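Local coordinates for protein similar to yteR (Bacilus subtilis) (Clostridium acetobutylicum, PDB 4WU0) that probably hydrolyses unsaturated rhamnogalacturonan fragments derived from pectin, as a glycoside hydrolase of family GH105 related to YteR, at residues A[23-29]-A[75-79]; A[80-84]-A[98-102]. One frame throughout, in Å; residues are numbered along the deposited sequence.

Contact 1 closes before contact 2 opens: the loop that ends at Asn79 in contact 1 runs straight into helix 80-90, whose first turn is one side of contact 2. Their centres lie about 10 Å apart, and they touch, with Leu102 CD2 3.6 Å from His76 O and Ile82 CG2 of helix 80-90 4.2 Å from Gly28 CA of helix 25-41. Contact 1 fixes the loop just before helix 80-90 against the start of helix 25-41; contact 2 packs that helix's first turn on helix 93-108. Contact 2 probably joins an inner helix to the outer helix that follows it, consistent with the (alpha/alpha)6-barrel of this six-hairpin clan.

Contact 1. Residues A[23-29]-A[75-79]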
# COMPACT_ATOMS: atom_id res chain seq x y z
N TRP A 23 2.43 2.14 16.20
CA TRP A 23 1.79 1.08 15.42
C TRP A 23 1.53 1.62 14.02
O TRP A 23 0.42 2.05 13.68
CB TRP A 23 0.50 0.65 16.12
CG TRP A 23 -0.31 -0.44 15.50
CD1 TRP A 23 -1.56 -0.33 14.97
CD2 TRP A 23 0.04 -1.84 15.41
NE1 TRP A 23 -2.01 -1.56 14.55
CE2 TRP A 23 -1.06 -2.50 14.81
CE3 TRP A 23 1.16 -2.59 15.77
CZ2 TRP A 23 -1.06 -3.88 14.55
CZ3 TRP A 23 1.16 -3.95 15.50
CH2 TRP A 23 0.05 -4.58 14.90
N GLY A 24 2.59 1.66 13.23
CA GLY A 24 2.55 2.25 11.91
C GLY A 24 2.39 1.24 10.80
O GLY A 24 3.13 0.27 10.74
N TYR A 25 1.41 1.47 9.93
CA TYR A 25 1.14 0.58 8.80
C TYR A 25 2.36 0.33 7.94
O TYR A 25 2.50 -0.76 7.38
CB TYR A 25 0.03 1.17 7.90
CG TYR A 25 0.38 2.48 7.21
CD1 TYR A 25 0.02 3.69 7.76
CD2 TYR A 25 1.06 2.49 6.01
CE1 TYR A 25 0.32 4.90 7.13
CE2 TYR A 25 1.40 3.70 5.38
CZ TYR A 25 1.01 4.89 5.94
OH TYR A 25 1.32 6.09 5.31
N GLU A 26 3.25 1.31 7.85
CA GLU A 26 4.39 1.18 6.95
C GLU A 26 5.43 0.21 7.51
O GLU A 26 6.29 -0.27 6.79
CB GLU A 26 5.01 2.56 6.63
CG GLU A 26 5.68 3.29 7.78
CD GLU A 26 4.75 4.17 8.60
OE1 GLU A 26 3.56 3.84 8.75
OE2 GLU A 26 5.23 5.22 9.10
N TYR A 27 5.35 -0.06 8.81
CA TYR A 27 6.28 -0.99 9.43
C TYR A 27 5.91 -2.44 9.09
O TYR A 27 6.77 -3.22 8.70
CB TYR A 27 6.33 -0.74 10.95
CG TYR A 27 6.76 0.66 11.33
CD1 TYR A 27 7.50 1.45 10.46
CD2 TYR A 27 6.44 1.19 12.57
CE1 TYR A 27 7.92 2.73 10.83
CE2 TYR A 27 6.83 2.47 12.94
CZ TYR A 27 7.59 3.22 12.06
OH TYR A 27 7.99 4.49 12.41
N GLY A 28 4.63 -2.78 9.19
CA GLY A 28 4.18 -4.09 8.71
C GLY A 28 4.46 -4.27 7.23
O GLY A 28 4.82 -5.36 6.78
N LEU A 29 4.27 -3.21 6.46
CA LEU A 29 4.54 -3.24 5.02
C LEU A 29 6.02 -3.61 4.73
O LEU A 29 6.31 -4.43 3.86
CB LEU A 29 4.22 -1.88 4.42
CG LEU A 29 4.62 -1.57 2.99
CD1 LEU A 29 4.00 -2.51 1.97
CD2 LEU A 29 4.23 -0.13 2.68
N ASP A 75 -5.84 2.61 9.07
CA ASP A 75 -4.39 2.37 8.96
C ASP A 75 -3.95 1.31 9.94
O ASP A 75 -2.99 0.57 9.67
CB ASP A 75 -3.53 3.60 9.24
CG ASP A 75 -3.62 4.65 8.17
OD1 ASP A 75 -4.05 4.35 7.04
OD2 ASP A 75 -3.25 5.80 8.45
N HIS A 76 -4.61 1.25 11.09
CA HIS A 76 -4.23 0.33 12.17
C HIS A 76 -4.47 -1.14 11.86
O HIS A 76 -4.02 -1.99 12.61
CB HIS A 76 -4.97 0.69 13.45
CG HIS A 76 -4.41 1.88 14.14
ND1 HIS A 76 -3.36 2.60 13.63
CD2 HIS A 76 -4.73 2.47 15.31
CE1 HIS A 76 -3.06 3.59 14.46
NE2 HIS A 76 -3.88 3.53 15.48
N LEU A 77 -5.16 -1.45 10.75
CA LEU A 77 -5.36 -2.83 10.34
C LEU A 77 -4.23 -3.40 9.50
O LEU A 77 -4.08 -4.61 9.40
CB LEU A 77 -6.69 -2.98 9.58
CG LEU A 77 -7.91 -2.57 10.40
CD1 LEU A 77 -9.15 -2.77 9.56
CD2 LEU A 77 -8.03 -3.33 11.71
N ASN A 78 -3.43 -2.55 8.88
CA ASN A 78 -2.47 -3.06 7.92
C ASN A 78 -1.48 -4.06 8.51
O ASN A 78 -1.11 -5.03 7.85
CB ASN A 78 -1.67 -1.96 7.27
CG ASN A 78 -0.94 -2.46 6.03
OD1 ASN A 78 -1.58 -2.93 5.10
ND2 ASN A 78 0.37 -2.44 6.05
N ASN A 79 -1.04 -3.81 9.74
CA ASN A 79 -0.04 -4.65 10.38
C ASN A 79 -0.59 -6.04 10.75
O ASN A 79 0.15 -6.92 11.12
CB ASN A 79 0.55 -3.94 11.59
CG ASN A 79 1.45 -2.80 11.22
OD1 ASN A 79 1.86 -2.64 10.07
ND2 ASN A 79 1.78 -1.98 12.21
O HOH W 1 -0.99 2.59 11.40
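Asp75 opens the loop segment close to Tyr25: its carbonyl O is 3.6 Å from Tyr25 CB, and its carboxylate carbon CG meets ring atom CD1 of Tyr25 at 3.8 Å. Met134 of helix 129-146 touches both side chains. His76 comes next and faces Trp23 in two ways. Its backbone O accepts a hydrogen bond from Trp23 NE1 at 2.8 Å, while the indole edge points into the imidazole face, a T-shaped pair with centroids 5.1 Å apart and planes at 74°. A water bonded to Trp23 O at 2.7 Å and His76 ND1 at 3.3 Å also makes a weak bond to Tyr25 N. Asn78 then sends ND2 to Tyr25 O at 3.0 Å; its OD1 is taken by Lys81. Asn79 completes the set. Its CB sits over the six-membered ring of Trp23, 3.7 Å from the centroid in a CH-pi contact. Asn79 ND2 donates to Gly24 O at 3.0 Å. Gly28 N gives a weak hydrogen bond to Asn79 OD1 at 2.9 Å, and Gly28 must be bare here, since a CB would clash with that OD1. Gly24 is the N-cap residue of helix 25-41. The chemistry implies a buried, largely polar joint: the asparagine amides add a second bond to carbonyls already used within the helix, Trp23 NE1 is paired with His76 O, and the loop is fixed against the helix start.

Contact 2. Residues A[80-84]-A[98-102]; sequences GKILI and ALINL
Build two regular right-handed alpha-helical segments, 80-84 and 98-102, with phi about -60 to -67° and psi about -27 to -50°; Ile84 N bonds to Gly80 O and Leu102 N to Ala98 O, both at 3.0 Å. Their axes approach to 10.0 Å, with N-to-C directions 147° apart (signed crossing angle -147°), roughly antiparallel but clearly splayed. In register, Gly80 lies opposite Leu99, CA to CA 6.2 Å. Gly80 is where the backbone comes nearest: its CA is 3.5 Å from Leu102 CD1 and its O 3.4 Å from Leu99 CD2. A CB here would point at the partner and come tightly against Leu102 CD1, so the glycine lets both leucines press onto the main chain. Lys81 and Ile82 turn away; Lys81 reaches Asn78 and Tyr133, and Ile82 packs on helices 25-41 and 44-54. Leu83, in the mt rotamer (chi1 -65°, chi2 177°), points at the partner helix. Its CD1 meets Ala98 CB at 3.8 Å and Leu102 CD1 at 3.9 Å, while its CB lies 3.8 Å from Leu99 CG. Ile84 adds CG1 at 3.8 Å from Leu99 CD2. Leu99 and Leu102 are also mt; the CA-to-CB bond of Leu99 runs sideways, yet its methyls swing inward between Gly80, Leu83 and Ile84. All six touching residues are buried, and the join is apolar: Ile64 backs Ala98 and Leu102, and Phe138 touches Leu99. Helices 80-90 and 93-108, linked by a short turn, form an antiparallel helical hairpin, the repeating unit of the (alpha/alpha)6-barrel found in the six-hairpin clan of this family.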
# COMPACT_ATOMS: atom_id res chain seq x y z
N GLY A 80 -1.90 -6.24 10.60
CA GLY A 80 -2.44 -7.57 10.70
C GLY A 80 -1.92 -8.53 9.63
O GLY A 80 -1.90 -9.74 9.82
N LYS A 81 -1.53 -8.01 8.47
CA LYS A 81 -1.02 -8.87 7.41
C LYS A 81 0.24 -9.59 7.84
O LYS A 81 0.34 -10.81 7.68
CB LYS A 81 -0.76 -8.07 6.15
CG LYS A 81 -2.00 -7.38 5.61
CD LYS A 81 -1.59 -6.37 4.57
CE LYS A 81 -2.77 -5.64 3.98
NZ LYS A 81 -2.29 -4.65 2.96
N ILE A 82 1.23 -8.87 8.39
CA ILE A 82 2.41 -9.57 8.89
C ILE A 82 2.06 -10.53 10.03
O ILE A 82 2.72 -11.57 10.19
CB ILE A 82 3.57 -8.61 9.26
CG1 ILE A 82 4.88 -9.39 9.46
CG2 ILE A 82 3.25 -7.75 10.44
CD1 ILE A 82 5.50 -9.98 8.17
N LEU A 83 1.06 -10.20 10.85
CA LEU A 83 0.64 -11.11 11.90
C LEU A 83 0.10 -12.44 11.35
O LEU A 83 0.34 -13.50 11.95
CB LEU A 83 -0.39 -10.47 12.82
CG LEU A 83 0.08 -9.27 13.65
CD1 LEU A 83 -1.10 -8.70 14.46
CD2 LEU A 83 1.20 -9.66 14.58
N ILE A 84 -0.61 -12.40 10.22
CA ILE A 84 -1.04 -13.62 9.56
C ILE A 84 0.16 -14.46 9.18
O ILE A 84 0.20 -15.67 9.41
CB ILE A 84 -1.95 -13.34 8.36
CG1 ILE A 84 -3.24 -12.69 8.84
CG2 ILE A 84 -2.29 -14.62 7.59
CD1 ILE A 84 -4.12 -12.13 7.73
N ALA A 98 -3.95 -11.43 18.75
CA ALA A 98 -3.81 -10.08 18.22
C ALA A 98 -4.66 -9.89 16.96
O ALA A 98 -5.31 -8.86 16.77
CB ALA A 98 -2.33 -9.76 17.95
N LEU A 99 -4.69 -10.92 16.13
CA LEU A 99 -5.50 -10.89 14.91
C LEU A 99 -6.98 -10.81 15.24
O LEU A 99 -7.73 -10.10 14.56
CB LEU A 99 -5.17 -12.11 14.05
CG LEU A 99 -3.88 -11.93 13.23
CD1 LEU A 99 -3.35 -13.26 12.73
CD2 LEU A 99 -4.14 -10.98 12.07
N ILE A 100 -7.41 -11.55 16.26
CA ILE A 100 -8.80 -11.50 16.70
C ILE A 100 -9.13 -10.07 17.14
O ILE A 100 -10.21 -9.56 16.84
CB ILE A 100 -9.06 -12.50 17.84
CG1 ILE A 100 -9.08 -13.91 17.27
CG2 ILE A 100 -10.37 -12.19 18.56
CD1 ILE A 100 -8.82 -14.99 18.31
N ASN A 101 -8.20 -9.43 17.83
CA ASN A 101 -8.43 -8.06 18.29
C ASN A 101 -8.58 -7.09 17.13
O ASN A 101 -9.45 -6.23 17.15
CB ASN A 101 -7.33 -7.61 19.26
CG ASN A 101 -7.38 -8.33 20.59
OD1 ASN A 101 -8.45 -8.73 21.06
ND2 ASN A 101 -6.21 -8.52 21.22
N LEU A 102 -7.75 -7.23 16.09
CA LEU A 102 -7.87 -6.37 14.94
C LEU A 102 -9.17 -6.65 14.18
O LEU A 102 -9.84 -5.72 13.75
CB LEU A 102 -6.69 -6.57 13.98
CG LEU A 102 -5.34 -6.12 14.54
CD1 LEU A 102 -4.23 -6.56 13.58
CD2 LEU A 102 -5.27 -4.60 14.75